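PDB 1L3A: p24: plant transcriptional regulator PBF-2 from Solanum tuberosum, which binds single-stranded DNA as a homotetramer and activates transcription of the pathogenesis-related gene PR-10a through its elicitor response element. Local coordinates for residues K48-V53 / R87-S92; E54-E59 / M75-F80; F148-V153 / N163-V168. All coordinates share one frame; numbering follows the deposited sequence.

Interaction 1 of 3, residues K48-V53 / R87-S92; sequences KAALTV and RQYDWS
Tyr89 and Trp91 both carry CG anti to the carbonyl carbon (chi1 -51° and -66°), which sends their rings from one edge of an antiparallel Whirly sheet toward Ala50 and Thr52. In this sheet strand 68-85 runs between strands 49-62 and 88-99, so the contact bridges two strands that are not neighbours, and it is made by side chains reaching over the one in between. Ala50 and Thr52 bond through their backbones to Ala81 and Gln79 of that middle strand, while Leu51 and Val53 bond to Ile44 and Tyr42 of strand 38-45; Trp91 also rests on Ala81. The Ala50 methyl stands over the Tyr89 ring in a CH-pi contact: CB lies 3.5 Å from the centroid of the Tyr89 ring and 11° off its normal, almost above the centre. Beyond the methyl the same ring meets backbone, with Tyr89 CE2 3.5 Å from Ala49 C. The phenol oxygen is held by a hydrogen bond to the carbonyl of Lys46, which ties Tyr89 to both the turn before strand 49-62 and the strand itself. The far end of the Trp91 six-membered ring, CZ2 and CH2, comes nearest, against Ala50 and Thr52. Ala50 CB is 4.1 Å from Trp91 CZ2, a looser apolar touch than the one with tyrosine. Ala49 and Leu51 point the other way, to Ile164 and Ile166 of the second sheet. Tyr89 thus packs on Ala49 and Ala50, which lie within residues 46-51, the region required for single-stranded DNA binding. Farther along, Thr52 and Trp91 meet tip to tip, the methyl rather than the hydroxyl leading, with Thr52 CG2 3.5 Å from Trp91 CH2.

Interaction 2 of 3, residues E54-E59 / M75-F80; sequences EPRSPE and MVMLQF
Glu54 and Met77 exchange two backbone hydrogen bonds: Met77 N lies 2.8 Å from Glu54 O with an angle of 168° at the hydrogen, and Glu54 N lies 3.0 Å from Met77 O. Two residues on, Met75 N reaches Arg56 O at 3.0 Å, while the return bond from Arg56 N to Met75 O is weak because it is strongly bent, at 129°. Between these hydrogen-bonded pairs sits the non-hydrogen-bonded pair Pro55 and Val76, their CA atoms 4.4 Å apart. A proline, with no N-H, costs the two strands no bond at this position. Glu54 O accepts a further CA-H...O contact from Val76 CA at 3.4 Å, beside its bond to Met77 N. On the face that carries Arg56, Met75 and Met77, the aliphatic part of the arginine does the packing. Its chain is extended from CG to NE and lies alongside both methionines, pointing the same way. Arg56 CB is 3.9 Å from Met75 CG, and farther out Arg56 CD is 3.9 Å from Met77 CE, a methyl brought round because the Met77 chain bends about CB-CG (chi2 63°) and again about CG-SD. Met77 also leans on Val96 and Ser98 of the next strand. The opposite face has Pro55 against Trp190 of the second subunit and Val76 against Val53; Phe197 of that subunit packs on Ser57 and Pro58. The whole is an antiparallel beta hairpin of strands 49-62 and 68-85, the central pair of one four-stranded Whirly sheet, contributing Pro55, Ser57 and Pro58 to a subunit interface of the tetramer.

Interaction 3 of 3, residues F148-V153 / N163-V168; sequences FFNLSV and NIYIPV
Phe148 and Tyr165 pack together on one face of this strand pair, their side chains crossing at about a right angle. With CG between the backbone N and the carbonyl carbon (chi1 65°), Phe148 brings its ring face against Tyr165 CE1, which presses toward the rim, 3.3 Å from Phe148 CG. The ring planes are oblique, at 35°. Beside these rings the face becomes polar: Asn150 OD1 lies at the edge of the Tyr165 ring, near its plane, and takes a weak, bent hydrogen bond from Asn163 ND2 at 2.9 Å. The return bond from Asn150 ND2 to Asn163 OD1 is also weak, and Ser152 OG lies 2.5 Å from the same Asn163 OD1, unusually short for a hydrogen bond and doubtful in detail. The other face is apolar. The Val168 CG2 methyl is the bump that abuts the Phe149 ring at CD1, 3.5 Å away, and Ile166 CG2 fits beside Phe149 CB at 3.9 Å. Leu151 and Ile164 continue this surface, where Phe80 of the other sheet packs against Phe149, Leu151 and Ile164. Between the two faces, Phe149 pairs with Ile166 and Leu151 with Ile164 through reciprocal backbone bonds, Leu151 N to Ile164 O measuring 2.8 Å. This is a regular antiparallel beta hairpin of strands 146-155 and 161-169, with one face turned to the core between the two Whirly sheets.

How the interactions relate
Interactions 1 and 2 share strand 49-62 of one sheet, with Thr52 O and Gln79 N, 3.1 Å apart, probably hydrogen-bonded between them; interaction 3 lies in the other sheet. All three are partly buried, interaction 2 nearest the chain centre. In interaction 1 the alanines are buried while Thr52 and both aromatic residues are partly exposed; interaction 3 has a buried apolar face and a more exposed polar and aromatic one. Backbone bonds knit interactions 2 and 3, whereas interaction 1 rests mainly on ring and methyl contacts, with no polar bond between its segments. The sheets meet through apolar side chains: Phe80 CD1 is 3.5 Å from Leu151 CD2, and Ala49 CB is 3.6 Å from Ile164 CG2.

Interaction 1 of 3, residues K48-V53 / R87-S92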
loop_
_atom_site.group_PDB
_atom_site.type_symbol
_atom_site.label_atom_id
_atom_site.label_comp_id
_atom_site.label_asym_id
_atom_site.label_seq_id
_atom_site.Cartn_x
_atom_site.Cartn_y
_atom_site.Cartn_z
ATOM N N LYS C 48 -26.907 -8.571 16.788
ATOM C CA LYS C 48 -28.016 -7.633 16.635
ATOM C C LYS C 48 -28.115 -6.912 15.298
ATOM O O LYS C 48 -29.171 -6.372 14.968
ATOM C CB LYS C 48 -27.949 -6.567 17.720
ATOM C CG LYS C 48 -28.147 -7.090 19.120
ATOM C CD LYS C 48 -28.491 -5.951 20.061
ATOM C CE LYS C 48 -28.526 -6.426 21.495
ATOM N NZ LYS C 48 -29.393 -7.631 21.618
ATOM N N ALA C 49 -27.036 -6.891 14.526
ATOM C CA ALA C 49 -27.062 -6.177 13.258
ATOM C C ALA C 49 -26.004 -6.632 12.269
ATOM O O ALA C 49 -25.091 -7.374 12.618
ATOM C CB ALA C 49 -26.909 -4.681 13.525
ATOM N N ALA C 50 -26.144 -6.172 11.033
ATOM C CA ALA C 50 -25.211 -6.495 9.963
ATOM C C ALA C 50 -24.710 -5.184 9.337
ATOM O O ALA C 50 -25.401 -4.163 9.373
ATOM C CB ALA C 50 -25.900 -7.349 8.909
ATOM N N LEU C 51 -23.509 -5.226 8.762
ATOM C CA LEU C 51 -22.910 -4.052 8.127
ATOM C C LEU C 51 -22.236 -4.398 6.805
ATOM O O LEU C 51 -21.365 -5.256 6.766
ATOM C CB LEU C 51 -21.866 -3.430 9.058
ATOM C CG LEU C 51 -21.031 -2.272 8.491
ATOM C CD1 LEU C 51 -21.912 -1.034 8.248
ATOM C CD2 LEU C 51 -19.920 -1.944 9.473
ATOM N N THR C 52 -22.649 -3.736 5.728
ATOM C CA THR C 52 -22.051 -3.942 4.414
ATOM C C THR C 52 -21.290 -2.672 4.009
ATOM O O THR C 52 -21.768 -1.551 4.206
ATOM C CB THR C 52 -23.110 -4.212 3.353
ATOM O OG1 THR C 52 -24.005 -3.098 3.303
ATOM C CG2 THR C 52 -23.881 -5.480 3.673
ATOM N N VAL C 53 -20.111 -2.848 3.425
ATOM C CA VAL C 53 -19.284 -1.710 3.030
ATOM C C VAL C 53 -19.048 -1.797 1.525
ATOM O O VAL C 53 -18.610 -2.822 1.018
ATOM C CB VAL C 53 -17.946 -1.751 3.804
ATOM C CG1 VAL C 53 -17.132 -0.498 3.552
ATOM C CG2 VAL C 53 -18.235 -1.895 5.285
ATOM N N ARG C 87 -28.824 -14.835 12.254
ATOM C CA ARG C 87 -28.064 -14.565 11.039
ATOM C C ARG C 87 -28.985 -14.098 9.920
ATOM O O ARG C 87 -28.715 -14.353 8.750
ATOM C CB ARG C 87 -27.333 -15.827 10.578
ATOM C CG ARG C 87 -26.584 -16.553 11.690
ATOM C CD ARG C 87 -26.326 -18.017 11.330
ATOM N NE ARG C 87 -25.934 -18.797 12.502
ATOM C CZ ARG C 87 -25.628 -20.090 12.478
ATOM N NH1 ARG C 87 -25.664 -20.766 11.335
ATOM N NH2 ARG C 87 -25.288 -20.710 13.602
ATOM N N GLN C 88 -30.080 -13.437 10.283
ATOM C CA GLN C 88 -31.031 -12.908 9.307
ATOM C C GLN C 88 -31.210 -11.437 9.635
ATOM O O GLN C 88 -31.315 -11.063 10.801
ATOM C CB GLN C 88 -32.377 -13.632 9.401
ATOM C CG GLN C 88 -32.341 -15.085 8.947
ATOM C CD GLN C 88 -33.655 -15.809 9.196
ATOM O OE1 GLN C 88 -34.721 -15.335 8.800
ATOM N NE2 GLN C 88 -33.583 -16.969 9.850
ATOM N N TYR C 89 -31.251 -10.602 8.605
ATOM C CA TYR C 89 -31.369 -9.175 8.811
ATOM C C TYR C 89 -32.437 -8.540 7.942
ATOM O O TYR C 89 -32.666 -8.968 6.816
ATOM C CB TYR C 89 -30.005 -8.534 8.558
ATOM C CG TYR C 89 -28.911 -9.233 9.333
ATOM C CD1 TYR C 89 -28.233 -10.330 8.800
ATOM C CD2 TYR C 89 -28.616 -8.852 10.636
ATOM C CE1 TYR C 89 -27.289 -11.031 9.562
ATOM C CE2 TYR C 89 -27.682 -9.544 11.397
ATOM C CZ TYR C 89 -27.027 -10.628 10.861
ATOM O OH TYR C 89 -26.121 -11.298 11.650
ATOM N N ASP C 90 -33.087 -7.510 8.473
ATOM C CA ASP C 90 -34.148 -6.820 7.750
ATOM C C ASP C 90 -33.647 -5.597 6.981
ATOM O O ASP C 90 -33.630 -4.480 7.508
ATOM C CB ASP C 90 -35.256 -6.409 8.725
ATOM C CG ASP C 90 -36.435 -5.756 8.026
ATOM O OD1 ASP C 90 -36.721 -6.133 6.869
ATOM O OD2 ASP C 90 -37.087 -4.876 8.635
ATOM N N TRP C 91 -33.262 -5.814 5.726
ATOM C CA TRP C 91 -32.749 -4.736 4.894
ATOM C C TRP C 91 -33.778 -3.689 4.503
ATOM O O TRP C 91 -33.436 -2.676 3.895
ATOM C CB TRP C 91 -32.072 -5.317 3.653
ATOM C CG TRP C 91 -30.841 -6.108 4.021
ATOM C CD1 TRP C 91 -30.736 -7.462 4.128
ATOM C CD2 TRP C 91 -29.573 -5.574 4.420
ATOM N NE1 TRP C 91 -29.484 -7.804 4.576
ATOM C CE2 TRP C 91 -28.750 -6.664 4.763
ATOM C CE3 TRP C 91 -29.055 -4.277 4.527
ATOM C CZ2 TRP C 91 -27.436 -6.496 5.206
ATOM C CZ3 TRP C 91 -27.745 -4.108 4.970
ATOM C CH2 TRP C 91 -26.954 -5.210 5.305
ATOM N N SER C 92 -35.037 -3.927 4.858
ATOM C CA SER C 92 -36.098 -2.974 4.555
ATOM C C SER C 92 -36.010 -1.846 5.577
ATOM O O SER C 92 -36.492 -0.738 5.347
ATOM C CB SER C 92 -37.470 -3.648 4.638
ATOM O OG SER C 92 -37.529 -4.757 3.761
#

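Interaction 2 of 3, residues E54-E59 / M75-F80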
loop_
_atom_site.group_PDB
_atom_site.type_symbol
_atom_site.label_atom_id
_atom_site.label_comp_id
_atom_site.label_asym_id
_atom_site.label_seq_id
_atom_site.Cartn_x
_atom_site.Cartn_y
_atom_site.Cartn_z
ATOM N N GLU C 54 -19.345 -0.720 0.812
ATOM C CA GLU C 54 -19.213 -0.715 -0.635
ATOM C C GLU C 54 -18.631 0.587 -1.211
ATOM O O GLU C 54 -19.021 1.692 -0.810
ATOM C CB GLU C 54 -20.593 -0.988 -1.250
ATOM C CG GLU C 54 -20.683 -0.776 -2.742
ATOM C CD GLU C 54 -22.122 -0.799 -3.252
ATOM O OE1 GLU C 54 -22.725 -1.894 -3.302
ATOM O OE2 GLU C 54 -22.653 0.284 -3.597
ATOM N N PRO C 55 -17.689 0.472 -2.161
ATOM C CA PRO C 55 -17.073 1.655 -2.783
ATOM C C PRO C 55 -18.037 2.317 -3.777
ATOM O O PRO C 55 -18.913 1.650 -4.333
ATOM C CB PRO C 55 -15.853 1.079 -3.489
ATOM C CG PRO C 55 -16.362 -0.255 -3.947
ATOM C CD PRO C 55 -17.122 -0.771 -2.713
ATOM N N ARG C 56 -17.880 3.621 -3.986
ATOM C CA ARG C 56 -18.723 4.379 -4.921
ATOM C C ARG C 56 -17.853 5.278 -5.814
ATOM O O ARG C 56 -17.017 6.047 -5.329
ATOM C CB ARG C 56 -19.744 5.231 -4.156
ATOM C CG ARG C 56 -20.818 5.864 -5.042
ATOM C CD ARG C 56 -21.846 6.621 -4.209
ATOM N NE ARG C 56 -23.006 7.054 -4.991
ATOM C CZ ARG C 56 -23.918 6.228 -5.501
ATOM N NH1 ARG C 56 -23.807 4.916 -5.314
ATOM N NH2 ARG C 56 -24.941 6.712 -6.199
ATOM N N SER C 57 -18.074 5.184 -7.122
ATOM C CA SER C 57 -17.308 5.935 -8.118
ATOM C C SER C 57 -17.237 7.448 -8.046
ATOM O O SER C 57 -18.180 8.114 -7.644
ATOM C CB SER C 57 -17.795 5.584 -9.530
ATOM O OG SER C 57 -17.184 6.433 -10.501
ATOM N N PRO C 58 -16.089 8.010 -8.432
ATOM C CA PRO C 58 -15.962 9.467 -8.417
ATOM C C PRO C 58 -16.702 9.917 -9.679
ATOM O O PRO C 58 -17.136 9.075 -10.469
ATOM C CB PRO C 58 -14.456 9.686 -8.531
ATOM C CG PRO C 58 -14.000 8.492 -9.318
ATOM C CD PRO C 58 -14.787 7.368 -8.685
ATOM N N GLU C 59 -16.870 11.220 -9.861
ATOM C CA GLU C 59 -17.539 11.723 -11.054
ATOM C C GLU C 59 -16.558 12.574 -11.850
ATOM O O GLU C 59 -15.678 13.218 -11.281
ATOM C CB GLU C 59 -18.765 12.567 -10.688
ATOM C CG GLU C 59 -19.936 11.783 -10.099
ATOM C CD GLU C 59 -21.217 12.606 -10.026
ATOM O OE1 GLU C 59 -21.223 13.657 -9.348
ATOM O OE2 GLU C 59 -22.223 12.204 -10.649
ATOM N N MET C 75 -16.648 7.691 -2.856
ATOM C CA MET C 75 -16.824 7.489 -1.422
ATOM C C MET C 75 -17.163 6.035 -1.118
ATOM O O MET C 75 -17.288 5.206 -2.013
ATOM C CB MET C 75 -17.949 8.390 -0.908
ATOM C CG MET C 75 -19.225 8.236 -1.703
ATOM S SD MET C 75 -20.362 9.620 -1.480
ATOM C CE MET C 75 -19.588 10.888 -2.509
ATOM N N VAL C 76 -17.292 5.737 0.164
ATOM C CA VAL C 76 -17.656 4.413 0.619
ATOM C C VAL C 76 -19.019 4.531 1.314
ATOM O O VAL C 76 -19.223 5.397 2.164
ATOM C CB VAL C 76 -16.606 3.853 1.609
ATOM C CG1 VAL C 76 -17.191 2.664 2.371
ATOM C CG2 VAL C 76 -15.344 3.426 0.845
ATOM N N MET C 77 -19.943 3.663 0.933
ATOM C CA MET C 77 -21.283 3.640 1.498
ATOM C C MET C 77 -21.390 2.517 2.524
ATOM O O MET C 77 -21.040 1.372 2.236
ATOM C CB MET C 77 -22.310 3.399 0.390
ATOM C CG MET C 77 -23.729 3.824 0.752
ATOM S SD MET C 77 -23.785 5.606 1.033
ATOM C CE MET C 77 -22.835 6.158 -0.439
ATOM N N LEU C 78 -21.864 2.859 3.718
ATOM C CA LEU C 78 -22.059 1.895 4.795
ATOM C C LEU C 78 -23.563 1.677 4.909
ATOM O O LEU C 78 -24.330 2.631 4.846
ATOM C CB LEU C 78 -21.530 2.442 6.133
ATOM C CG LEU C 78 -20.046 2.799 6.227
ATOM C CD1 LEU C 78 -19.713 3.349 7.620
ATOM C CD2 LEU C 78 -19.229 1.566 5.951
ATOM N N GLN C 79 -23.983 0.427 5.056
ATOM C CA GLN C 79 -25.399 0.121 5.201
ATOM C C GLN C 79 -25.551 -0.740 6.440
ATOM O O GLN C 79 -24.892 -1.773 6.568
ATOM C CB GLN C 79 -25.935 -0.623 3.970
ATOM C CG GLN C 79 -26.045 0.251 2.723
ATOM C CD GLN C 79 -26.618 -0.490 1.527
ATOM O OE1 GLN C 79 -27.788 -0.934 1.584
ATOM N NE2 GLN C 79 -25.891 -0.629 0.524
ATOM N N PHE C 80 -26.389 -0.285 7.366
ATOM C CA PHE C 80 -26.638 -1.008 8.603
ATOM C C PHE C 80 -28.035 -1.626 8.566
ATOM O O PHE C 80 -28.992 -0.981 8.144
ATOM C CB PHE C 80 -26.561 -0.064 9.807
ATOM C CG PHE C 80 -25.207 0.551 10.035
ATOM C CD1 PHE C 80 -24.738 1.584 9.221
ATOM C CD2 PHE C 80 -24.431 0.158 11.123
ATOM C CE1 PHE C 80 -23.518 2.223 9.499
ATOM C CE2 PHE C 80 -23.205 0.795 11.407
ATOM C CZ PHE C 80 -22.752 1.827 10.595
#

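Interaction 3 of 3, residues F148-V153 / N163-V168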
loop_
_atom_site.group_PDB
_atom_site.type_symbol
_atom_site.label_atom_id
_atom_site.label_comp_id
_atom_site.label_asym_id
_atom_site.label_seq_id
_atom_site.Cartn_x
_atom_site.Cartn_y
_atom_site.Cartn_z
ATOM N N PHE C 148 -16.652 -0.412 18.019
ATOM C CA PHE C 148 -18.028 -0.629 17.632
ATOM C C PHE C 148 -18.396 0.507 16.697
ATOM O O PHE C 148 -17.776 1.566 16.730
ATOM C CB PHE C 148 -18.959 -0.693 18.856
ATOM C CG PHE C 148 -19.062 0.589 19.636
ATOM C CD1 PHE C 148 -19.762 1.683 19.120
ATOM C CD2 PHE C 148 -18.532 0.676 20.929
ATOM C CE1 PHE C 148 -19.945 2.852 19.882
ATOM C CE2 PHE C 148 -18.706 1.838 21.706
ATOM C CZ PHE C 148 -19.417 2.927 21.181
ATOM N N PHE C 149 -19.372 0.272 15.836
ATOM C CA PHE C 149 -19.833 1.300 14.922
ATOM C C PHE C 149 -21.276 1.554 15.340
ATOM O O PHE C 149 -22.101 0.654 15.301
ATOM C CB PHE C 149 -19.796 0.797 13.474
ATOM C CG PHE C 149 -18.436 0.860 12.823
ATOM C CD1 PHE C 149 -17.312 0.299 13.433
ATOM C CD2 PHE C 149 -18.285 1.471 11.578
ATOM C CE1 PHE C 149 -16.048 0.345 12.811
ATOM C CE2 PHE C 149 -17.024 1.525 10.939
ATOM C CZ PHE C 149 -15.906 0.957 11.564
ATOM N N ASN C 150 -21.581 2.773 15.754
ATOM C CA ASN C 150 -22.936 3.082 16.164
ATOM C C ASN C 150 -23.557 4.160 15.283
ATOM O O ASN C 150 -23.037 5.274 15.207
ATOM C CB ASN C 150 -22.956 3.538 17.617
ATOM C CG ASN C 150 -24.369 3.784 18.128
ATOM O OD1 ASN C 150 -25.102 2.844 18.422
ATOM N ND2 ASN C 150 -24.761 5.051 18.215
ATOM N N LEU C 151 -24.664 3.832 14.625
ATOM C CA LEU C 151 -25.343 4.795 13.769
ATOM C C LEU C 151 -26.632 5.307 14.388
ATOM O O LEU C 151 -27.508 4.527 14.732
ATOM C CB LEU C 151 -25.678 4.183 12.402
ATOM C CG LEU C 151 -26.396 5.123 11.416
ATOM C CD1 LEU C 151 -25.581 6.415 11.232
ATOM C CD2 LEU C 151 -26.606 4.427 10.087
ATOM N N SER C 152 -26.732 6.625 14.523
ATOM C CA SER C 152 -27.916 7.277 15.075
ATOM C C SER C 152 -28.624 8.057 13.976
ATOM O O SER C 152 -27.999 8.833 13.251
ATOM C CB SER C 152 -27.535 8.249 16.198
ATOM O OG SER C 152 -27.607 7.621 17.465
ATOM N N VAL C 153 -29.928 7.845 13.851
ATOM C CA VAL C 153 -30.714 8.552 12.851
ATOM C C VAL C 153 -31.892 9.217 13.552
ATOM O O VAL C 153 -32.671 8.556 14.226
ATOM C CB VAL C 153 -31.240 7.587 11.765
ATOM C CG1 VAL C 153 -31.989 8.363 10.687
ATOM C CG2 VAL C 153 -30.075 6.817 11.153
ATOM N N ASN C 163 -31.379 3.657 16.167
ATOM C CA ASN C 163 -30.022 3.475 16.630
ATOM C C ASN C 163 -29.627 2.043 16.263
ATOM O O ASN C 163 -30.377 1.110 16.526
ATOM C CB ASN C 163 -29.952 3.679 18.141
ATOM C CG ASN C 163 -28.596 4.189 18.597
ATOM O OD1 ASN C 163 -28.241 5.346 18.361
ATOM N ND2 ASN C 163 -27.828 3.325 19.251
ATOM N N ILE C 164 -28.474 1.883 15.616
ATOM C CA ILE C 164 -27.987 0.560 15.244
ATOM C C ILE C 164 -26.529 0.457 15.685
ATOM O O ILE C 164 -25.695 1.287 15.330
ATOM C CB ILE C 164 -28.098 0.301 13.720
ATOM C CG1 ILE C 164 -29.536 0.526 13.255
ATOM C CG2 ILE C 164 -27.735 -1.141 13.413
ATOM C CD1 ILE C 164 -29.754 0.287 11.764
ATOM N N TYR C 165 -26.250 -0.579 16.465
ATOM C CA TYR C 165 -24.936 -0.842 17.039
ATOM C C TYR C 165 -24.341 -2.139 16.476
ATOM O O TYR C 165 -25.066 -3.108 16.255
ATOM C CB TYR C 165 -25.121 -0.969 18.559
ATOM C CG TYR C 165 -23.871 -1.189 19.371
ATOM C CD1 TYR C 165 -23.189 -0.114 19.936
ATOM C CD2 TYR C 165 -23.390 -2.475 19.611
ATOM C CE1 TYR C 165 -22.061 -0.314 20.725
ATOM C CE2 TYR C 165 -22.258 -2.688 20.392
ATOM C CZ TYR C 165 -21.599 -1.604 20.949
ATOM O OH TYR C 165 -20.482 -1.812 21.728
ATOM N N ILE C 166 -23.029 -2.168 16.248
ATOM C CA ILE C 166 -22.394 -3.386 15.757
ATOM C C ILE C 166 -20.913 -3.430 16.135
ATOM O O ILE C 166 -20.165 -2.490 15.873
ATOM C CB ILE C 166 -22.570 -3.555 14.207
ATOM C CG1 ILE C 166 -22.234 -4.993 13.808
ATOM C CG2 ILE C 166 -21.650 -2.605 13.440
ATOM C CD1 ILE C 166 -22.483 -5.295 12.354
ATOM N N PRO C 167 -20.476 -4.520 16.787
ATOM C CA PRO C 167 -19.068 -4.635 17.183
ATOM C C PRO C 167 -18.210 -5.124 16.005
ATOM O O PRO C 167 -18.635 -5.974 15.220
ATOM C CB PRO C 167 -19.116 -5.657 18.317
ATOM C CG PRO C 167 -20.186 -6.625 17.808
ATOM C CD PRO C 167 -21.261 -5.671 17.278
ATOM N N VAL C 168 -17.007 -4.582 15.886
ATOM C CA VAL C 168 -16.095 -4.965 14.811
ATOM C C VAL C 168 -14.796 -5.455 15.443
ATOM O O VAL C 168 -14.098 -4.690 16.099
ATOM C CB VAL C 168 -15.802 -3.761 13.886
ATOM C CG1 VAL C 168 -14.853 -4.178 12.777
ATOM C CG2 VAL C 168 -17.121 -3.225 13.299
#